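Local coordinates for putative uncharacterized protein (Lodderomyces elongisporus, PDB 4IVF), which is a glutathione S-transferase homolog that binds two glutathione molecules per subunit and probably uses glutathione in transfer or reduction reactions, at residues H93-T107 with L169-L181. Numbering follows the deposited sequence.
Sequences HKFSYPAGTAEYYKT and LVGDRYTVADFAL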
ATOM      1  N   HIS F  93     -11.227   0.272  20.209  1.00 31.54           N
ATOM      2  CA  HIS F  93      -9.815  -0.099  20.100  1.00 30.69           C
ATOM      3  C   HIS F  93      -9.539  -1.552  20.477  1.00 29.34           C
ATOM      4  O   HIS F  93      -8.507  -1.862  21.076  1.00 29.09           O
ATOM      5  CB  HIS F  93      -8.944   0.861  20.922  1.00 22.26           C
ATOM      6  CG  HIS F  93      -9.013   2.272  20.437  1.00 24.84           C
ATOM      7  ND1 HIS F  93      -9.391   3.320  21.244  1.00 25.24           N
ATOM      8  CD2 HIS F  93      -8.789   2.803  19.211  1.00 28.21           C
ATOM      9  CE1 HIS F  93      -9.378   4.440  20.543  1.00 30.15           C
ATOM     10  NE2 HIS F  93      -9.017   4.154  19.307  1.00 30.40           N
ATOM     11  N   LYS F  94     -10.467  -2.436  20.121  1.00 24.54           N
ATOM     12  CA  LYS F  94     -10.301  -3.867  20.342  1.00 24.08           C
ATOM     13  C   LYS F  94      -9.359  -4.480  19.306  1.00 21.69           C
ATOM     14  O   LYS F  94      -8.788  -5.548  19.519  1.00 22.66           O
ATOM     15  CB  LYS F  94     -11.658  -4.575  20.297  1.00 28.56           C
ATOM     16  CG  LYS F  94     -12.530  -4.332  21.521  1.00 43.45           C
ATOM     17  CD  LYS F  94     -13.758  -5.239  21.512  1.00 55.44           C
ATOM     18  CE  LYS F  94     -14.594  -5.087  22.782  1.00 62.33           C
ATOM     19  NZ  LYS F  94     -15.272  -3.762  22.856  1.00 65.46           N
ATOM     20  N   PHE F  95      -9.199  -3.794  18.185  1.00 18.59           N
ATOM     21  CA  PHE F  95      -8.393  -4.296  17.084  1.00 21.36           C
ATOM     22  C   PHE F  95      -7.643  -3.153  16.430  1.00 20.51           C
ATOM     23  O   PHE F  95      -7.363  -3.192  15.233  1.00 21.55           O
ATOM     24  CB  PHE F  95      -9.283  -4.987  16.036  1.00 18.09           C
ATOM     25  CG  PHE F  95     -10.085  -6.128  16.584  1.00 18.15           C
ATOM     26  CD1 PHE F  95      -9.511  -7.378  16.747  1.00 19.66           C
ATOM     27  CD2 PHE F  95     -11.411  -5.954  16.939  1.00 20.31           C
ATOM     28  CE1 PHE F  95     -10.250  -8.435  17.255  1.00 20.99           C
ATOM     29  CE2 PHE F  95     -12.154  -7.004  17.454  1.00 28.33           C
ATOM     30  CZ  PHE F  95     -11.576  -8.243  17.611  1.00 21.74           C
ATOM     31  N   SER F  96      -7.349  -2.124  17.213  1.00 16.04           N
ATOM     32  CA  SER F  96      -6.681  -0.928  16.705  1.00 15.47           C
ATOM     33  C   SER F  96      -6.198  -0.107  17.873  1.00 16.30           C
ATOM     34  O   SER F  96      -6.599  -0.331  19.013  1.00 26.68           O
ATOM     35  CB  SER F  96      -7.629  -0.083  15.835  1.00 16.60           C
ATOM     36  OG  SER F  96      -8.766   0.349  16.570  1.00 19.23           O
ATOM     37  N   TYR F  97      -5.330   0.850  17.586  1.00 22.49           N
ATOM     38  CA  TYR F  97      -4.770   1.704  18.620  1.00 19.89           C
ATOM     39  C   TYR F  97      -5.289   3.120  18.451  1.00 20.62           C
ATOM     40  O   TYR F  97      -5.688   3.499  17.358  1.00 21.71           O
ATOM     41  CB  TYR F  97      -3.250   1.675  18.534  1.00 16.25           C
ATOM     42  CG  TYR F  97      -2.684   0.361  18.993  1.00 15.87           C
ATOM     43  CD1 TYR F  97      -2.409   0.140  20.338  1.00 17.02           C
ATOM     44  CD2 TYR F  97      -2.442  -0.674  18.089  1.00 14.66           C
ATOM     45  CE1 TYR F  97      -1.906  -1.050  20.771  1.00 17.01           C
ATOM     46  CE2 TYR F  97      -1.938  -1.877  18.517  1.00 17.32           C
ATOM     47  CZ  TYR F  97      -1.663  -2.059  19.867  1.00 23.75           C
ATOM     48  OH  TYR F  97      -1.158  -3.258  20.325  1.00 23.32           O
ATOM     49  N   PRO F  98      -5.296   3.906  19.537  1.00 22.81           N
ATOM     50  CA  PRO F  98      -5.766   5.290  19.435  1.00 23.81           C
ATOM     51  C   PRO F  98      -4.965   6.071  18.405  1.00 24.66           C
ATOM     52  O   PRO F  98      -3.741   5.915  18.325  1.00 21.24           O
ATOM     53  CB  PRO F  98      -5.503   5.851  20.836  1.00 21.79           C
ATOM     54  CG  PRO F  98      -5.618   4.658  21.730  1.00 22.23           C
ATOM     55  CD  PRO F  98      -5.027   3.515  20.932  1.00 20.79           C
ATOM     56  N   ALA F  99      -5.662   6.898  17.631  1.00 26.44           N
ATOM     57  CA  ALA F  99      -5.040   7.715  16.595  1.00 28.34           C
ATOM     58  C   ALA F  99      -3.959   8.613  17.192  1.00 26.43           C
ATOM     59  O   ALA F  99      -4.137   9.166  18.271  1.00 22.19           O
ATOM     60  CB  ALA F  99      -6.099   8.552  15.882  1.00 33.31           C
ATOM     61  N   GLY F 100      -2.834   8.740  16.493  1.00 22.79           N
ATOM     62  CA  GLY F 100      -1.732   9.557  16.972  1.00 22.89           C
ATOM     63  C   GLY F 100      -0.649   8.853  17.784  1.00 21.65           C
ATOM     64  O   GLY F 100       0.422   9.420  18.013  1.00 22.73           O
ATOM     65  N   THR F 101      -0.913   7.626  18.229  1.00 20.50           N
ATOM     66  CA  THR F 101       0.056   6.902  19.057  1.00 22.26           C
ATOM     67  C   THR F 101       1.089   6.152  18.224  1.00 21.58           C
ATOM     68  O   THR F 101       0.851   5.829  17.055  1.00 18.82           O
ATOM     69  CB  THR F 101      -0.619   5.883  19.993  1.00 20.10           C
ATOM     70  OG1 THR F 101      -1.247   4.863  19.209  1.00 18.63           O
ATOM     71  CG2 THR F 101      -1.652   6.556  20.893  1.00 21.33           C
ATOM     72  N   ALA F 102       2.230   5.857  18.840  1.00 21.69           N
ATOM     73  CA  ALA F 102       3.290   5.107  18.175  1.00 17.03           C
ATOM     74  C   ALA F 102       2.767   3.786  17.619  1.00 15.99           C
ATOM     75  O   ALA F 102       3.055   3.421  16.480  1.00 15.22           O
ATOM     76  CB  ALA F 102       4.446   4.877  19.118  1.00 17.68           C
ATOM     77  N   GLU F 103       1.962   3.090  18.414  1.00 16.08           N
ATOM     78  CA  GLU F 103       1.388   1.825  17.981  1.00 15.30           C
ATOM     79  C   GLU F 103       0.432   2.001  16.788  1.00 14.69           C
ATOM     80  O   GLU F 103       0.365   1.147  15.925  1.00 13.92           O
ATOM     81  CB  GLU F 103       0.688   1.103  19.140  1.00 15.79           C
ATOM     82  CG  GLU F 103       1.619   0.657  20.295  1.00 24.66           C
ATOM     83  CD  GLU F 103       1.926   1.771  21.327  1.00 41.53           C
ATOM     84  OE1 GLU F 103       1.445   2.932  21.187  1.00 38.84           O
ATOM     85  OE2 GLU F 103       2.663   1.467  22.296  1.00 45.42           O
ATOM     86  N   TYR F 104      -0.310   3.102  16.756  1.00 15.16           N
ATOM     87  CA  TYR F 104      -1.174   3.411  15.624  1.00 16.75           C
ATOM     88  C   TYR F 104      -0.364   3.489  14.333  1.00 16.86           C
ATOM     89  O   TYR F 104      -0.714   2.876  13.316  1.00 13.50           O
ATOM     90  CB  TYR F 104      -1.920   4.726  15.862  1.00 15.69           C
ATOM     91  CG  TYR F 104      -2.632   5.252  14.646  1.00 22.54           C
ATOM     92  CD1 TYR F 104      -3.914   4.823  14.337  1.00 22.50           C
ATOM     93  CD2 TYR F 104      -2.021   6.178  13.797  1.00 28.31           C
ATOM     94  CE1 TYR F 104      -4.575   5.295  13.213  1.00 28.03           C
ATOM     95  CE2 TYR F 104      -2.676   6.661  12.667  1.00 25.67           C
ATOM     96  CZ  TYR F 104      -3.955   6.213  12.381  1.00 28.20           C
ATOM     97  OH  TYR F 104      -4.628   6.680  11.271  1.00 25.83           O
ATOM     98  N   TYR F 105       0.738   4.231  14.391  1.00 14.51           N
ATOM     99  CA  TYR F 105       1.634   4.352  13.248  1.00 17.53           C
ATOM    100  C   TYR F 105       2.406   3.076  12.857  1.00 13.32           C
ATOM    101  O   TYR F 105       2.588   2.809  11.669  1.00 14.28           O
ATOM    102  CB  TYR F 105       2.542   5.579  13.407  1.00 14.91           C
ATOM    103  CG  TYR F 105       1.733   6.842  13.279  1.00 15.64           C
ATOM    104  CD1 TYR F 105       1.208   7.234  12.045  1.00 15.49           C
ATOM    105  CD2 TYR F 105       1.429   7.614  14.396  1.00 21.94           C
ATOM    106  CE1 TYR F 105       0.436   8.393  11.925  1.00 16.34           C
ATOM    107  CE2 TYR F 105       0.659   8.770  14.289  1.00 24.34           C
ATOM    108  CZ  TYR F 105       0.165   9.151  13.055  1.00 27.25           C
ATOM    109  OH  TYR F 105      -0.603  10.289  12.964  1.00 27.85           O
ATOM    110  N   LYS F 106       2.852   2.288  13.830  1.00 17.57           N
ATOM    111  CA  LYS F 106       3.484   1.019  13.478  1.00 18.36           C
ATOM    112  C   LYS F 106       2.475   0.095  12.772  1.00 14.93           C
ATOM    113  O   LYS F 106       2.852  -0.634  11.876  1.00 13.68           O
ATOM    114  CB  LYS F 106       4.089   0.295  14.694  1.00 13.22           C
ATOM    115  CG  LYS F 106       5.224   1.041  15.418  1.00 26.64           C
ATOM    116  CD  LYS F 106       6.342   1.533  14.498  1.00 23.85           C
ATOM    117  CE  LYS F 106       7.124   0.411  13.842  1.00 23.07           C
ATOM    118  NZ  LYS F 106       8.367   0.925  13.159  1.00 21.21           N
ATOM    119  N   THR F 107       1.215   0.126  13.201  1.00 16.38           N
ATOM    120  CA  THR F 107       0.153  -0.642  12.561  1.00 20.68           C
ATOM    121  C   THR F 107       0.052  -0.227  11.104  1.00 23.31           C
ATOM    122  O   THR F 107      -0.035  -1.063  10.198  1.00 10.84           O
ATOM    123  CB  THR F 107      -1.215  -0.403  13.245  1.00 19.33           C
ATOM    124  OG1 THR F 107      -1.207  -1.008  14.542  1.00 25.31           O
ATOM    125  CG2 THR F 107      -2.353  -1.017  12.429  1.00 14.55           C
ATOM    126  N   LEU F 169       1.480  -8.671  15.346  1.00 12.81           N
ATOM    127  CA  LEU F 169       2.424  -7.787  14.677  1.00 12.30           C
ATOM    128  C   LEU F 169       2.669  -6.508  15.468  1.00 15.40           C
ATOM    129  O   LEU F 169       3.788  -5.990  15.494  1.00 20.25           O
ATOM    130  CB  LEU F 169       1.918  -7.427  13.292  1.00 11.47           C
ATOM    131  CG  LEU F 169       1.944  -8.565  12.282  1.00 16.27           C
ATOM    132  CD1 LEU F 169       1.386  -8.083  10.935  1.00 15.75           C
ATOM    133  CD2 LEU F 169       3.368  -9.081  12.148  1.00 17.98           C
ATOM    134  N   VAL F 170       1.629  -5.975  16.099  1.00 17.02           N
ATOM    135  CA  VAL F 170       1.796  -4.770  16.915  1.00 15.38           C
ATOM    136  C   VAL F 170       1.159  -4.895  18.294  1.00 15.75           C
ATOM    137  O   VAL F 170      -0.051  -5.085  18.417  1.00 15.13           O
ATOM    138  CB  VAL F 170       1.247  -3.505  16.222  1.00 13.51           C
ATOM    139  CG1 VAL F 170       1.513  -2.281  17.079  1.00 13.74           C
ATOM    140  CG2 VAL F 170       1.873  -3.324  14.858  1.00 16.58           C
ATOM    141  N   GLY F 171       1.989  -4.785  19.329  1.00 19.36           N
ATOM    142  CA  GLY F 171       1.522  -4.760  20.705  1.00 16.13           C
ATOM    143  C   GLY F 171       0.769  -5.984  21.194  1.00 22.09           C
ATOM    144  O   GLY F 171       1.195  -7.123  20.980  1.00 22.22           O
ATOM    145  N   ASP F 172      -0.363  -5.740  21.848  1.00 17.14           N
ATOM    146  CA  ASP F 172      -1.143  -6.792  22.494  1.00 21.79           C
ATOM    147  C   ASP F 172      -2.479  -7.081  21.812  1.00 17.55           C
ATOM    148  O   ASP F 172      -3.396  -7.608  22.425  1.00 26.18           O
ATOM    149  CB  ASP F 172      -1.405  -6.410  23.954  1.00 19.14           C
ATOM    150  CG  ASP F 172      -2.178  -5.099  24.089  1.00 27.17           C
ATOM    151  OD1 ASP F 172      -2.261  -4.335  23.104  1.00 21.55           O
ATOM    152  OD2 ASP F 172      -2.702  -4.828  25.192  1.00 35.39           O
ATOM    153  N   ARG F 173      -2.609  -6.736  20.546  1.00 19.85           N
ATOM    154  CA  ARG F 173      -3.874  -6.999  19.880  1.00 17.03           C
ATOM    155  C   ARG F 173      -3.677  -7.226  18.390  1.00 15.25           C
ATOM    156  O   ARG F 173      -2.715  -6.739  17.802  1.00 18.22           O
ATOM    157  CB  ARG F 173      -4.862  -5.850  20.132  1.00 17.53           C
ATOM    158  CG  ARG F 173      -4.566  -4.575  19.346  1.00 18.72           C
ATOM    159  CD  ARG F 173      -5.111  -3.329  20.047  1.00 21.49           C
ATOM    160  NE  ARG F 173      -4.482  -3.172  21.354  1.00 28.52           N
ATOM    161  CZ  ARG F 173      -4.693  -2.160  22.188  1.00 34.34           C
ATOM    162  NH1 ARG F 173      -5.517  -1.169  21.865  1.00 18.28           N
ATOM    163  NH2 ARG F 173      -4.062  -2.142  23.355  1.00 18.91           N
ATOM    164  N   TYR F 174      -4.582  -7.986  17.786  1.00 22.23           N
ATOM    165  CA  TYR F 174      -4.639  -8.052  16.328  1.00 24.71           C
ATOM    166  C   TYR F 174      -5.073  -6.696  15.804  1.00 13.99           C
ATOM    167  O   TYR F 174      -5.933  -6.039  16.384  1.00 17.77           O
ATOM    168  CB  TYR F 174      -5.624  -9.121  15.854  1.00 24.67           C
ATOM    169  CG  TYR F 174      -5.194 -10.536  16.155  1.00 19.80           C
ATOM    170  CD1 TYR F 174      -4.022 -11.054  15.611  1.00 14.44           C
ATOM    171  CD2 TYR F 174      -5.967 -11.365  16.968  1.00 16.13           C
ATOM    172  CE1 TYR F 174      -3.625 -12.357  15.876  1.00 14.97           C
ATOM    173  CE2 TYR F 174      -5.575 -12.668  17.242  1.00 16.68           C
ATOM    174  CZ  TYR F 174      -4.404 -13.155  16.688  1.00 23.67           C
ATOM    175  OH  TYR F 174      -4.010 -14.446  16.937  1.00 22.00           O
ATOM    176  N   THR F 175      -4.441  -6.256  14.731  1.00 13.15           N
ATOM    177  CA  THR F 175      -4.829  -5.029  14.066  1.00 16.28           C
ATOM    178  C   THR F 175      -5.108  -5.322  12.590  1.00 19.30           C
ATOM    179  O   THR F 175      -5.046  -6.483  12.157  1.00 13.42           O
ATOM    180  CB  THR F 175      -3.711  -3.983  14.157  1.00 18.00           C
ATOM    181  OG1 THR F 175      -2.505  -4.530  13.598  1.00 13.93           O
ATOM    182  CG2 THR F 175      -3.477  -3.570  15.619  1.00 15.01           C
ATOM    183  N   VAL F 176      -5.389  -4.275  11.815  1.00 15.64           N
ATOM    184  CA  VAL F 176      -5.653  -4.450  10.389  1.00 13.49           C
ATOM    185  C   VAL F 176      -4.408  -4.998   9.692  1.00 16.15           C
ATOM    186  O   VAL F 176      -4.502  -5.635   8.650  1.00 13.67           O
ATOM    187  CB  VAL F 176      -6.114  -3.129   9.698  1.00 15.87           C
ATOM    188  CG1 VAL F 176      -7.516  -2.731  10.146  1.00 12.78           C
ATOM    189  CG2 VAL F 176      -5.133  -1.999   9.968  1.00 17.85           C
ATOM    190  N   ALA F 177      -3.237  -4.752  10.269  1.00 14.73           N
ATOM    191  CA  ALA F 177      -2.015  -5.247   9.656  1.00 18.21           C
ATOM    192  C   ALA F 177      -2.000  -6.778   9.663  1.00 15.56           C
ATOM    193  O   ALA F 177      -1.664  -7.403   8.665  1.00 16.69           O
ATOM    194  CB  ALA F 177      -0.784  -4.674  10.350  1.00 13.80           C
ATOM    195  N   ASP F 178      -2.395  -7.380  10.779  1.00 15.93           N
ATOM    196  CA  ASP F 178      -2.495  -8.838  10.849  1.00 16.44           C
ATOM    197  C   ASP F 178      -3.556  -9.367   9.881  1.00 15.63           C
ATOM    198  O   ASP F 178      -3.343 -10.350   9.177  1.00 16.48           O
ATOM    199  CB  ASP F 178      -2.834  -9.293  12.271  1.00 16.62           C
ATOM    200  CG  ASP F 178      -1.847  -8.783  13.300  1.00 15.52           C
ATOM    201  OD1 ASP F 178      -2.018  -7.645  13.784  1.00 14.71           O
ATOM    202  OD2 ASP F 178      -0.896  -9.518  13.623  1.00 24.84           O
ATOM    203  N   PHE F 179      -4.713  -8.723   9.854  1.00 13.21           N
ATOM    204  CA  PHE F 179      -5.782  -9.220   9.005  1.00 13.22           C
ATOM    205  C   PHE F 179      -5.443  -9.087   7.531  1.00 10.88           C
ATOM    206  O   PHE F 179      -5.790  -9.951   6.739  1.00 14.32           O
ATOM    207  CB  PHE F 179      -7.113  -8.584   9.386  1.00 16.35           C
ATOM    208  CG  PHE F 179      -7.567  -8.965  10.766  1.00 17.85           C
ATOM    209  CD1 PHE F 179      -7.881 -10.283  11.058  1.00 13.53           C
ATOM    210  CD2 PHE F 179      -7.639  -8.022  11.779  1.00 17.52           C
ATOM    211  CE1 PHE F 179      -8.286 -10.659  12.328  1.00 16.58           C
ATOM    212  CE2 PHE F 179      -8.034  -8.382  13.049  1.00 17.05           C
ATOM    213  CZ  PHE F 179      -8.359  -9.713  13.330  1.00 16.47           C
ATOM    214  N   ALA F 180      -4.718  -8.033   7.179  1.00 16.41           N
ATOM    215  CA  ALA F 180      -4.203  -7.857   5.821  1.00 13.84           C
ATOM    216  C   ALA F 180      -3.276  -8.990   5.413  1.00 14.37           C
ATOM    217  O   ALA F 180      -3.431  -9.571   4.334  1.00 11.70           O
ATOM    218  CB  ALA F 180      -3.483  -6.512   5.684  1.00 12.90           C
ATOM    219  N   LEU F 181      -2.297  -9.292   6.263  1.00  9.48           N
ATOM    220  CA  LEU F 181      -1.332 -10.346   5.960  1.00  9.34           C
ATOM    221  C   LEU F 181      -2.029 -11.709   5.834  1.00 10.69           C
ATOM    222  O   LEU F 181      -1.698 -12.533   4.971  1.00 10.24           O
ATOM    223  CB  LEU F 181      -0.231 -10.393   7.036  1.00  9.45           C
ATOM    224  CG  LEU F 181       0.827 -11.481   6.807  1.00  9.49           C
ATOM    225  CD1 LEU F 181       1.582 -11.227   5.518  1.00  9.01           C
ATOM    226  CD2 LEU F 181       1.786 -11.594   7.983  1.00  9.86           C
TER
HETATM  227  O   HOH W   1      -6.095  -1.892  13.253  1.00 14.11           O
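Tyr-97 lies between Arg-173 on one face of its ring and Glu-103 CB on the other. The guanidinium rests flat over the phenol, planes 21° apart, in a cation-pi stack with Arg-173 CZ 3.3 Å from Tyr-97 CE1. Arg-173 CD makes a CH-pi contact over this face, and the bend at chi3 (61°) lays the guanidinium across it. Asp-172 OD1 takes both NE and NH2 side-on, fixing the group's rotation, while Arg-173 NH1 donates to Ser-96 O at 3.2 Å, near the guanidinium plane. At the ring's edge Tyr-97 OH donates to Val-170 O (2.9 Å), from above the carbonyl plane, and accepts weakly from Asp-172 N. Gly-171 suits the positive phi of this type II' turn, its CA 3.1 Å from Tyr-97 OH.

In the all-helical C-terminal domain of the GST fold, the loop before helix 102-131 and that helix's first turns pack against the N-terminus of helix 176-185, capped by the Thr-175/Asp-178 capping box. Thr-175 and Thr-107 meet tip to tip, Thr-175 CG2 3.6 Å from Thr-107 OG1, whose hydroxyl donates back to Glu-103 O. Phe-95 CD1 reaches the edge of Phe-179, 4.1 Å from Phe-179 CE2; both rings pack on Val-27.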